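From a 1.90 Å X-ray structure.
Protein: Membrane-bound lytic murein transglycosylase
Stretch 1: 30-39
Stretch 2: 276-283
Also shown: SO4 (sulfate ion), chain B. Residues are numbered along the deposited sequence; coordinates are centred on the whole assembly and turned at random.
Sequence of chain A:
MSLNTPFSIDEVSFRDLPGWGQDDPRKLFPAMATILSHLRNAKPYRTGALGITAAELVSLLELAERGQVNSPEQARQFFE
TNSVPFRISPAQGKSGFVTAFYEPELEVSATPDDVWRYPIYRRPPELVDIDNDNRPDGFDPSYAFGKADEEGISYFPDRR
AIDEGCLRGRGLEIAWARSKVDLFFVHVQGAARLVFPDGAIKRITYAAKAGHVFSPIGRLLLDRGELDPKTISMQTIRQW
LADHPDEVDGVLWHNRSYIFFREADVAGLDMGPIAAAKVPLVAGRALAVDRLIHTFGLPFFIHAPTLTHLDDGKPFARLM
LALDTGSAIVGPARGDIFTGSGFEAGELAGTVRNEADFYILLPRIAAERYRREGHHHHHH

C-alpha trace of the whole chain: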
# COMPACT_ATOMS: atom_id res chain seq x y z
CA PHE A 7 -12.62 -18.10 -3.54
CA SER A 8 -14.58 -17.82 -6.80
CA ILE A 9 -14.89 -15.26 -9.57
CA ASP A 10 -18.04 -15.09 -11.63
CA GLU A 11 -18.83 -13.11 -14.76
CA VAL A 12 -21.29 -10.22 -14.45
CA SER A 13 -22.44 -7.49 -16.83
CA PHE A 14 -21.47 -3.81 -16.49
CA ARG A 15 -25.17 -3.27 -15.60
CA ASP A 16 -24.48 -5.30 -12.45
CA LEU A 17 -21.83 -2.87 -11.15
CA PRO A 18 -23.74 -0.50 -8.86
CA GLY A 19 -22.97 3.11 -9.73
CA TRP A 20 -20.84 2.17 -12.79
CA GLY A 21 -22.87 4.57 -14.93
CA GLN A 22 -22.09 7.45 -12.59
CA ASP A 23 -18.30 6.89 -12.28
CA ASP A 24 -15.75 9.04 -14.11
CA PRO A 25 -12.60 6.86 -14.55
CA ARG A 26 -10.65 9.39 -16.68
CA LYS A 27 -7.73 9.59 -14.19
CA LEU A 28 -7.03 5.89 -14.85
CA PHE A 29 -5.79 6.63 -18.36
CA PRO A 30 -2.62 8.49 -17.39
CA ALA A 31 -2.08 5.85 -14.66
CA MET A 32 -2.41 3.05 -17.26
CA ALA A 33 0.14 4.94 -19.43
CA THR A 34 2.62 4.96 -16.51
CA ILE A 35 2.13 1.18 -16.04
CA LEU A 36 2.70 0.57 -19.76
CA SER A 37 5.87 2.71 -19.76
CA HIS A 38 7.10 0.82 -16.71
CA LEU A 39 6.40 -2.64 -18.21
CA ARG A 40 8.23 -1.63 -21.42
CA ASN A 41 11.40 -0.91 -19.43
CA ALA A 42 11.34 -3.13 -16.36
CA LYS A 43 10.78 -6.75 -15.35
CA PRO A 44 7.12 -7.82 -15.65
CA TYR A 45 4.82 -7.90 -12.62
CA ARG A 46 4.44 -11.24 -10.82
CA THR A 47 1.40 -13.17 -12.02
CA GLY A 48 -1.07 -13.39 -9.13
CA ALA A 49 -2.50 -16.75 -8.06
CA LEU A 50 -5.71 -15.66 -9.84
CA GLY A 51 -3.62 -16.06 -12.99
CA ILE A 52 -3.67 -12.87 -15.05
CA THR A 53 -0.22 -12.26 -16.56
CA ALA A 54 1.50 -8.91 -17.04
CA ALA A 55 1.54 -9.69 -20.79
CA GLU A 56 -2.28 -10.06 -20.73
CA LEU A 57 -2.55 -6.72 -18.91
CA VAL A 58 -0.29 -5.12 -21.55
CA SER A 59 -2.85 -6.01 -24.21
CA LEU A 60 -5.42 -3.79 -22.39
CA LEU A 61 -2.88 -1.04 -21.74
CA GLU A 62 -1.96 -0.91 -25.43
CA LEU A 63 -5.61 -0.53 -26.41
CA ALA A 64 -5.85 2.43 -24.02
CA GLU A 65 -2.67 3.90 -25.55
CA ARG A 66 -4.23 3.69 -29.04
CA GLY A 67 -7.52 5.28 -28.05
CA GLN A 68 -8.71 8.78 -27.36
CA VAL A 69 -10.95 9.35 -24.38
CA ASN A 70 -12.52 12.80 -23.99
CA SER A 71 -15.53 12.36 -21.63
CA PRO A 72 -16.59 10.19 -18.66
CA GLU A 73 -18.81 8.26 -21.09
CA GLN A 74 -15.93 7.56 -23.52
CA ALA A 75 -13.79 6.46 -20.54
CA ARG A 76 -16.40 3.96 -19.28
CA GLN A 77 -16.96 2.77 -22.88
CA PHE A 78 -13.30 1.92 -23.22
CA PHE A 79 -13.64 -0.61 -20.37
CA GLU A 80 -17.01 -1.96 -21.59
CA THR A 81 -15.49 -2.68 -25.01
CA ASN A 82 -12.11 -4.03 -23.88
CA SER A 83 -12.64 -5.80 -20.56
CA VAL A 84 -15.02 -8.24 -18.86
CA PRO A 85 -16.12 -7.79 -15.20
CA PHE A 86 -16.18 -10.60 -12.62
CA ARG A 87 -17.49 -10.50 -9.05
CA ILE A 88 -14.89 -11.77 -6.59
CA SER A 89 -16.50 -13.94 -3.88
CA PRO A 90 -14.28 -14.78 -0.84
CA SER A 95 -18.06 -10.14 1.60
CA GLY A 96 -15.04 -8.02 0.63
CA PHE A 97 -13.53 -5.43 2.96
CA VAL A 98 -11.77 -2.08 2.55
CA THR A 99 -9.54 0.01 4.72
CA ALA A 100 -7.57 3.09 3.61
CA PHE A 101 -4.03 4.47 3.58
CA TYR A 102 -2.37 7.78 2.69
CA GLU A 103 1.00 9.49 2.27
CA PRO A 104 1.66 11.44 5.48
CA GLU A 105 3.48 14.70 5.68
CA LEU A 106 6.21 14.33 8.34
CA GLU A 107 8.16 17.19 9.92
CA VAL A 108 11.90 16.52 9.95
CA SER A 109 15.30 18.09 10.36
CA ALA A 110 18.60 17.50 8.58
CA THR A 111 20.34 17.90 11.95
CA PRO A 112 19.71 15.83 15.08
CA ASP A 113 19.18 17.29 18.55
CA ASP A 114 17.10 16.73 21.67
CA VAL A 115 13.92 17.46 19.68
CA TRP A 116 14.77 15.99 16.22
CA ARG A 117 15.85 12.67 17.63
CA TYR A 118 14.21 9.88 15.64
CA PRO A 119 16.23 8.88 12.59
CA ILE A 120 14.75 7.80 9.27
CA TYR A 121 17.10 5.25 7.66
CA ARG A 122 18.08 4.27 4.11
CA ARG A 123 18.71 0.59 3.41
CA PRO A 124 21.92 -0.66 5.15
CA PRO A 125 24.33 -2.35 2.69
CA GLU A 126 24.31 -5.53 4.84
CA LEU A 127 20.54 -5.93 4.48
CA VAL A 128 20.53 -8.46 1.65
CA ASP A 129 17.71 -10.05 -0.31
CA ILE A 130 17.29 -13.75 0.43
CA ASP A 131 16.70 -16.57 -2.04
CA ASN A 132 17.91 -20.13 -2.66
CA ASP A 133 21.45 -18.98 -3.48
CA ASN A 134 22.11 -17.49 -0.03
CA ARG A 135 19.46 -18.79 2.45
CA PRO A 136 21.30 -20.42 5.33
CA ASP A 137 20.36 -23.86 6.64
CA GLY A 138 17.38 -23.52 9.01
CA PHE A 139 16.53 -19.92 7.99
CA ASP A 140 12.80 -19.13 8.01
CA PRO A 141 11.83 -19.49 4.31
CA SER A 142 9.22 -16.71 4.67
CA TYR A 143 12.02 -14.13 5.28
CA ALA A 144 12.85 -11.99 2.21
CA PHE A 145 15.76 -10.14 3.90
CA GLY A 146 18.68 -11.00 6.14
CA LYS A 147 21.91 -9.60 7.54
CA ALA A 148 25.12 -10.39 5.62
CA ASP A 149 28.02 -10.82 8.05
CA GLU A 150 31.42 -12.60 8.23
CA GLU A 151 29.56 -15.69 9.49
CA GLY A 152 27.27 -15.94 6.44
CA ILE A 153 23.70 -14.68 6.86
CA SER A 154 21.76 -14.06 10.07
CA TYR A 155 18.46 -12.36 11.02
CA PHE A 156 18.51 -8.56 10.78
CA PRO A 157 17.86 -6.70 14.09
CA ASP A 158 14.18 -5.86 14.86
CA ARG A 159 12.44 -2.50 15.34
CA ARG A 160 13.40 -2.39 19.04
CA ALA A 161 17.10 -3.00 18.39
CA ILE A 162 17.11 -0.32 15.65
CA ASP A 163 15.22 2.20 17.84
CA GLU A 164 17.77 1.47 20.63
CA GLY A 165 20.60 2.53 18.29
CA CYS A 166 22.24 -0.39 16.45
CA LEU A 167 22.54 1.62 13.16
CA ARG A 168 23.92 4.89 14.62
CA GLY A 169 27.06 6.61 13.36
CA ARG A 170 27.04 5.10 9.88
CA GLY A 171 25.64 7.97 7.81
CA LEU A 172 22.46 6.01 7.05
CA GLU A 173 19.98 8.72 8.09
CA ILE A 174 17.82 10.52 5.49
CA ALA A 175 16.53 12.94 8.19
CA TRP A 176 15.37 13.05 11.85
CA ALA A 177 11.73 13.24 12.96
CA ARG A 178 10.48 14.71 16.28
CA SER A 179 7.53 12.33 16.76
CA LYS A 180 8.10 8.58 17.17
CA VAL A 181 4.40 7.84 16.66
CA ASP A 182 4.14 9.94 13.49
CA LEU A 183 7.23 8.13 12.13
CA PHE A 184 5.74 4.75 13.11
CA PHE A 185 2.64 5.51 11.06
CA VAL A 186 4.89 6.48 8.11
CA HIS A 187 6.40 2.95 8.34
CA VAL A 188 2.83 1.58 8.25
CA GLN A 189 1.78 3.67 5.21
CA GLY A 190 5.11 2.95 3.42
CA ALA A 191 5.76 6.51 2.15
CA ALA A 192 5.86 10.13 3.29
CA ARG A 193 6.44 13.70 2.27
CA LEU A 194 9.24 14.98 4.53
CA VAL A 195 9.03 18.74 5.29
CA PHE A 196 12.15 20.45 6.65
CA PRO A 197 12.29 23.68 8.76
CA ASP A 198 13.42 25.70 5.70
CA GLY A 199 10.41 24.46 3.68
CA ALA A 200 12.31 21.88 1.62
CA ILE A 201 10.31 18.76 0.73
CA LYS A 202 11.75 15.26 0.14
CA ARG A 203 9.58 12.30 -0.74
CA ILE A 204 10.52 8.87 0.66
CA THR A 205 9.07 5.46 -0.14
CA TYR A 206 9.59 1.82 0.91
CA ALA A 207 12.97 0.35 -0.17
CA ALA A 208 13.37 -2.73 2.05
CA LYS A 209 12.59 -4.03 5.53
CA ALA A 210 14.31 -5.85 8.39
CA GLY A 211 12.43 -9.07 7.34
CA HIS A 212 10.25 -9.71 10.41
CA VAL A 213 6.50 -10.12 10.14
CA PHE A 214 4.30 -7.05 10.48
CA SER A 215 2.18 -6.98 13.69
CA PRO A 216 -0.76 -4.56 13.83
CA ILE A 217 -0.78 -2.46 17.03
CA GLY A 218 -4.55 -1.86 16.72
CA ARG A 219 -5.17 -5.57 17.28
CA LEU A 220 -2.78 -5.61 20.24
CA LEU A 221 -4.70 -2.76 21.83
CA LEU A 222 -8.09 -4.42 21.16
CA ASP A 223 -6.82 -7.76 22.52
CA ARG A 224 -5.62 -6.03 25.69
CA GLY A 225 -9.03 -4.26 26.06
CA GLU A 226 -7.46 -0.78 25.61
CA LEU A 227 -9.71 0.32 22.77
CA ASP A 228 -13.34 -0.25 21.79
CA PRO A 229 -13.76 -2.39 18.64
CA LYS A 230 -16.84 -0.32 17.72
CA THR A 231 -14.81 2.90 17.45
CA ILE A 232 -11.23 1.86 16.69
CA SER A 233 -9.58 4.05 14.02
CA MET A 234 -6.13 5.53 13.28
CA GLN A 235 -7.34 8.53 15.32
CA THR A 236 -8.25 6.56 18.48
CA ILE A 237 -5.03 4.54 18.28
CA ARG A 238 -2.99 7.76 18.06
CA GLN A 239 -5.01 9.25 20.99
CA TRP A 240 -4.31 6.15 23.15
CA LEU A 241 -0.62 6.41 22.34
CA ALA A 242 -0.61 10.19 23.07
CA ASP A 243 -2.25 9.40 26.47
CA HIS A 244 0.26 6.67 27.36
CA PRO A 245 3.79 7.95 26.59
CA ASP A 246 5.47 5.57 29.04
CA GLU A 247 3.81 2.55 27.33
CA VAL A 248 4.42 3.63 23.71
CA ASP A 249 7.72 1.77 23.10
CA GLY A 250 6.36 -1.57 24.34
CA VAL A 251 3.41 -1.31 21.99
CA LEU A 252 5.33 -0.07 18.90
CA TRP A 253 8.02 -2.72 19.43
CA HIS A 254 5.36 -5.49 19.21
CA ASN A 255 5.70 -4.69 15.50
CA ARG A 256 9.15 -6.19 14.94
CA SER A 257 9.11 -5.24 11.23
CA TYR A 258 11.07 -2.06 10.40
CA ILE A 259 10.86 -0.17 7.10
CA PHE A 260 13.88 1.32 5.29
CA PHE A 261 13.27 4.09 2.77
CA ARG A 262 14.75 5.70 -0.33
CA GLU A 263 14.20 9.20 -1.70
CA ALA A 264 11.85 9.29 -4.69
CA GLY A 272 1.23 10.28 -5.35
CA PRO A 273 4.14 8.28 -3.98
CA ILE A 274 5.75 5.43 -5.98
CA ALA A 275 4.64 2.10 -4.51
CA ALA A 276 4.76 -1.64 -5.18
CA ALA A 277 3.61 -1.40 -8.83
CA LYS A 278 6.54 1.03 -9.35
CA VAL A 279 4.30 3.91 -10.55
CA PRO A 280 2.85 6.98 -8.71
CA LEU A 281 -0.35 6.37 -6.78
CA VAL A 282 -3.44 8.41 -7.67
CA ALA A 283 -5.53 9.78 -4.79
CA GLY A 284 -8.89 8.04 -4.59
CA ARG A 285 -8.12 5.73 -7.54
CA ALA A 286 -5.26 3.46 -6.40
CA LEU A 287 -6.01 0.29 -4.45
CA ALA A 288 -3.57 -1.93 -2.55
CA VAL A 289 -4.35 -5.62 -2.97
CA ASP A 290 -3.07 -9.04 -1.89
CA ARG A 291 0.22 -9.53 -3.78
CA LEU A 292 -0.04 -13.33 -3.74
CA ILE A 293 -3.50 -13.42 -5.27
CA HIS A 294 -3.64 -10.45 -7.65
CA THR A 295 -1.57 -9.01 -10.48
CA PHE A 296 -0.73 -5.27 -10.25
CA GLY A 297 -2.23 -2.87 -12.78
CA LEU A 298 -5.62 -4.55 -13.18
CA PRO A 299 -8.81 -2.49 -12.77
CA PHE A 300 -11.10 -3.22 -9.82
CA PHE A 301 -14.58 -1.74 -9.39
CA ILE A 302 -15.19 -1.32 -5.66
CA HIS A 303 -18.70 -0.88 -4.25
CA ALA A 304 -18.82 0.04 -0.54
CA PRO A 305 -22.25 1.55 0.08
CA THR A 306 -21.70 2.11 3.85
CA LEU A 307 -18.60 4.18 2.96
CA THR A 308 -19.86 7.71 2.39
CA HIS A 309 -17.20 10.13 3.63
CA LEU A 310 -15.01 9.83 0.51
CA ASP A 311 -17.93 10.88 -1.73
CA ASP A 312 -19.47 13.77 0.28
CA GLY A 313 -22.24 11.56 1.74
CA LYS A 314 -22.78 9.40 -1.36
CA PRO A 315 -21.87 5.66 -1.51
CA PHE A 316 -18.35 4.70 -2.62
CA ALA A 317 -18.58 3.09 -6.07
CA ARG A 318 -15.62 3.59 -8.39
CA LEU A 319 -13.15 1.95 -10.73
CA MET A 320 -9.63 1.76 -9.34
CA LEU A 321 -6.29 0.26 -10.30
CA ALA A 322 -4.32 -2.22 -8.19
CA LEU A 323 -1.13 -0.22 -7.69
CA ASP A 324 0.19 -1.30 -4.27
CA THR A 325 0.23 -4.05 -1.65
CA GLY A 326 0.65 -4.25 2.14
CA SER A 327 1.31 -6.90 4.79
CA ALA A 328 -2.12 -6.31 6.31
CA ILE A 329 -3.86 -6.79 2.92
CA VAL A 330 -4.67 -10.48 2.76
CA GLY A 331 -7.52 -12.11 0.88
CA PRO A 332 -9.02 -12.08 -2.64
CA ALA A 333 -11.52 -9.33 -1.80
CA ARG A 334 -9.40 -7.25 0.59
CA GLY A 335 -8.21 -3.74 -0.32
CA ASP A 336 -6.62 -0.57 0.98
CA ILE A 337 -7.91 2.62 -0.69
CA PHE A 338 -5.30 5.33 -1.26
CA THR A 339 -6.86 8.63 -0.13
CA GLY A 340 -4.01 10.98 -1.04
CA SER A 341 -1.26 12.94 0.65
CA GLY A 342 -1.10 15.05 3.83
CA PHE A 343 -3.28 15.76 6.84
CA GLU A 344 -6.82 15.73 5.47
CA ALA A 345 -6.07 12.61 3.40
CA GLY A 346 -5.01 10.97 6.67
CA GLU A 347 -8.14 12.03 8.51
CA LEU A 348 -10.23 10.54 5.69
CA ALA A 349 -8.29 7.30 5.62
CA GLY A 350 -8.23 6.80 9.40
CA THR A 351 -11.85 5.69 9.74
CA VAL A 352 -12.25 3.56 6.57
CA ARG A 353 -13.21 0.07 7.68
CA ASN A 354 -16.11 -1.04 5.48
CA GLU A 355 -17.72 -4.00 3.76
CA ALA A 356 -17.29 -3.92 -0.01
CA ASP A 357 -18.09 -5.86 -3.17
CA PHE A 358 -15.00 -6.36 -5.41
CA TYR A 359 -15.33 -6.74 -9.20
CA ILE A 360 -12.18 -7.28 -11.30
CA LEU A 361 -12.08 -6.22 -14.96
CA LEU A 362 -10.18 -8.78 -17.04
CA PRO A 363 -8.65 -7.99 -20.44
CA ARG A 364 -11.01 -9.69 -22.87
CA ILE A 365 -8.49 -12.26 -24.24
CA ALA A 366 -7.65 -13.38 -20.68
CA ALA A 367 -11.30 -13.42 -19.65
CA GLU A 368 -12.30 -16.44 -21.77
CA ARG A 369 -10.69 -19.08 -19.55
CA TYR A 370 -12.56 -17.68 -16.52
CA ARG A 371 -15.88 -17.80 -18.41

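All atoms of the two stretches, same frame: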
# COMPACT_ATOMS: atom_id res chain seq x y z
N PRO A 30 -4.03 8.23 -17.65
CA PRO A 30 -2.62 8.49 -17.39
C PRO A 30 -1.95 7.42 -16.50
O PRO A 30 -0.78 7.15 -16.68
CB PRO A 30 -2.62 9.83 -16.64
CG PRO A 30 -3.89 10.49 -17.03
CD PRO A 30 -4.89 9.36 -17.20
N ALA A 31 -2.67 6.88 -15.53
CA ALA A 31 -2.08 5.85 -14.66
C ALA A 31 -1.75 4.61 -15.49
O ALA A 31 -0.68 4.02 -15.32
CB ALA A 31 -3.03 5.51 -13.51
N MET A 32 -2.67 4.20 -16.37
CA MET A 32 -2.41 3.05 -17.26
C MET A 32 -1.20 3.32 -18.17
O MET A 32 -0.38 2.43 -18.44
CB MET A 32 -3.66 2.72 -18.11
CG MET A 32 -4.80 1.95 -17.35
SD MET A 32 -6.12 1.24 -18.45
CE MET A 32 -6.82 2.83 -18.95
N ALA A 33 -1.07 4.56 -18.66
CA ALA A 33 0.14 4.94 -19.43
C ALA A 33 1.44 4.79 -18.61
O ALA A 33 2.49 4.38 -19.15
CB ALA A 33 -0.01 6.38 -20.00
N THR A 34 1.41 5.11 -17.31
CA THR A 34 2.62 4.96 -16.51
C THR A 34 2.95 3.47 -16.33
O THR A 34 4.13 3.11 -16.31
CB THR A 34 2.55 5.65 -15.09
OG1 THR A 34 1.53 5.04 -14.29
CG2 THR A 34 2.23 7.13 -15.22
N ILE A 35 1.92 2.64 -16.17
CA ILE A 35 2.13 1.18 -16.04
C ILE A 35 2.73 0.63 -17.33
O ILE A 35 3.69 -0.16 -17.29
CB ILE A 35 0.82 0.45 -15.74
CG1 ILE A 35 0.23 0.94 -14.40
CG2 ILE A 35 1.08 -1.08 -15.58
CD1 ILE A 35 -1.27 0.58 -14.29
N LEU A 36 2.19 1.08 -18.47
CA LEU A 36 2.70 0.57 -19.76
C LEU A 36 4.17 0.97 -19.97
O LEU A 36 5.00 0.14 -20.36
CB LEU A 36 1.83 1.03 -20.93
CG LEU A 36 2.17 0.47 -22.34
CD1 LEU A 36 2.27 -1.07 -22.39
CD2 LEU A 36 1.15 0.96 -23.35
N SER A 37 4.49 2.23 -19.70
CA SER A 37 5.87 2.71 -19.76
C SER A 37 6.77 1.89 -18.85
O SER A 37 7.89 1.51 -19.24
CB SER A 37 5.91 4.22 -19.39
OG SER A 37 7.23 4.73 -19.48
N HIS A 38 6.32 1.63 -17.63
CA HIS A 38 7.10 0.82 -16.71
C HIS A 38 7.33 -0.59 -17.28
O HIS A 38 8.46 -1.10 -17.27
CB HIS A 38 6.43 0.74 -15.33
CG HIS A 38 7.11 -0.22 -14.40
ND1 HIS A 38 8.34 0.04 -13.84
CD2 HIS A 38 6.74 -1.44 -13.95
CE1 HIS A 38 8.71 -0.99 -13.09
NE2 HIS A 38 7.75 -1.90 -13.15
N LEU A 39 6.26 -1.23 -17.76
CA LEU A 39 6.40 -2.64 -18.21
C LEU A 39 7.22 -2.76 -19.49
O LEU A 39 7.72 -3.85 -19.80
CB LEU A 39 5.03 -3.29 -18.38
CG LEU A 39 4.27 -3.48 -17.06
CD1 LEU A 39 2.92 -4.07 -17.35
CD2 LEU A 39 5.05 -4.41 -16.08
N ALA A 276 4.28 -0.30 -4.81
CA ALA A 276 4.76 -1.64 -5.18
C ALA A 276 4.65 -1.94 -6.68
O ALA A 276 5.41 -2.75 -7.21
CB ALA A 276 4.03 -2.74 -4.34
N ALA A 277 3.72 -1.27 -7.37
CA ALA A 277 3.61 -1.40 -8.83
C ALA A 277 4.58 -0.47 -9.58
O ALA A 277 4.57 -0.39 -10.81
CB ALA A 277 2.16 -1.18 -9.28
N LYS A 278 5.44 0.22 -8.82
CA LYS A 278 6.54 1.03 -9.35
C LYS A 278 6.11 2.28 -10.12
O LYS A 278 6.92 2.86 -10.85
CB LYS A 278 7.52 0.17 -10.19
CG LYS A 278 7.95 -1.12 -9.52
CD LYS A 278 8.62 -0.82 -8.17
CE LYS A 278 9.62 -1.89 -7.76
NZ LYS A 278 9.12 -3.25 -8.03
N VAL A 279 4.85 2.69 -9.94
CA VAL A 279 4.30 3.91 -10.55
C VAL A 279 3.64 4.78 -9.46
O VAL A 279 3.31 4.27 -8.37
CB VAL A 279 3.28 3.59 -11.67
CG1 VAL A 279 3.93 2.77 -12.82
CG2 VAL A 279 2.06 2.86 -11.13
N PRO A 280 3.47 6.10 -9.73
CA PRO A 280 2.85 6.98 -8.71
C PRO A 280 1.42 6.57 -8.43
O PRO A 280 0.66 6.23 -9.35
CB PRO A 280 2.86 8.36 -9.37
CG PRO A 280 3.92 8.26 -10.48
CD PRO A 280 3.89 6.84 -10.94
N LEU A 281 1.04 6.60 -7.15
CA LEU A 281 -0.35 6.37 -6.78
C LEU A 281 -1.22 7.56 -7.15
O LEU A 281 -0.73 8.67 -7.30
CB LEU A 281 -0.45 6.10 -5.27
CG LEU A 281 0.36 4.88 -4.79
CD1 LEU A 281 -0.03 4.56 -3.35
CD2 LEU A 281 0.18 3.66 -5.68
N VAL A 282 -2.52 7.33 -7.28
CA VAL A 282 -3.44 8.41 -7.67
C VAL A 282 -4.49 8.47 -6.56
O VAL A 282 -5.18 7.47 -6.32
CB VAL A 282 -4.17 8.07 -8.98
CG1 VAL A 282 -5.19 9.18 -9.33
CG2 VAL A 282 -3.16 7.85 -10.14
N ALA A 283 -4.58 9.62 -5.89
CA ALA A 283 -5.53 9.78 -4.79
C ALA A 283 -6.93 9.36 -5.20
O ALA A 283 -7.44 9.81 -6.23
CB ALA A 283 -5.54 11.25 -4.31
S SO4 B . 10.15 -6.00 -6.95
O1 SO4 B . 10.80 -5.13 -5.96
O2 SO4 B . 10.15 -5.34 -8.26
O3 SO4 B . 10.90 -7.26 -7.05
O4 SO4 B . 8.77 -6.27 -6.56
O HOH W 1 0.30 6.43 -12.08

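No direct hydrogen bond joins the helix 30-39 to the loop 276-283; the polar link between them is a single water. That water donates to Thr34 OG1 at 2.9 Å and to Pro280 O at 2.8 Å, so it ties a side-chain hydroxyl to a loop carbonyl that proline, lacking an amide hydrogen, still offers. Thr34 OG1 donates its hydrogen to Ala31 O at 2.6 Å, with chi1 in the p rotamer, so toward the water it acts as the acceptor. The same Ala31 O also receives the backbone bond from Ile35 N at 3.1 Å, so the threonine adds to the helical pattern without breaking it.

The rest of the contact is packing, small in extent at about 305 Å² summed over both sides. Ala31, Thr34, Ile35 and His38 supply the helix side, the familiar spacing that puts one stripe of a helix against a neighbour. The loop has no regular secondary structure, yet it runs along this stripe with Val282 near Ala31, Val279 near Thr34 and Lys278 near His38.

Val279 is the centrepiece, buried and pointing toward the helix. Its branched side chain reaches several partners at once: Val279 CB lies 3.5 Å from Thr34 OG1, Val279 CG1 lies 4.1 Å from His38 CB, and Val279 CG2 lies 4.2 Å from Ile35 CG1. Ile35 is buried as well, an apolar side chain suited to closing on Val279. A beta-branched residue suits the spot because it presents two methyl groups close to its backbone, broad enough to touch three helix residues without a long reach. At one end, Val282 points toward the helix and its CG2 packs 4.1 Å from Ala31 CB, an apolar contact with a small, buried residue whose CA-to-CB bond points sideways.

At the other end, His38 points toward the loop and lays one ring face under Lys278. Lys278 CB sits 3.7 Å from the centroid of the His38 ring, 25° off the ring normal, a CH-pi contact whose closest pair is His38 CE1 and Lys278 CB at 3.3 Å. The O atom of buried Ala277 lies over the same face, 4.0 Å from His38 CD2. Lysine thus serves in two ways: its CB covers the ring, while its end leads away from the helix, where Lys278 NZ donates a very short 2.3 Å hydrogen bond to O2 of a sulfate probably carried over from crystallisation.

The rule to read here is economical: apolar branches fill the middle, an aromatic face receives an aliphatic carbon, and one water bridges the polar groups.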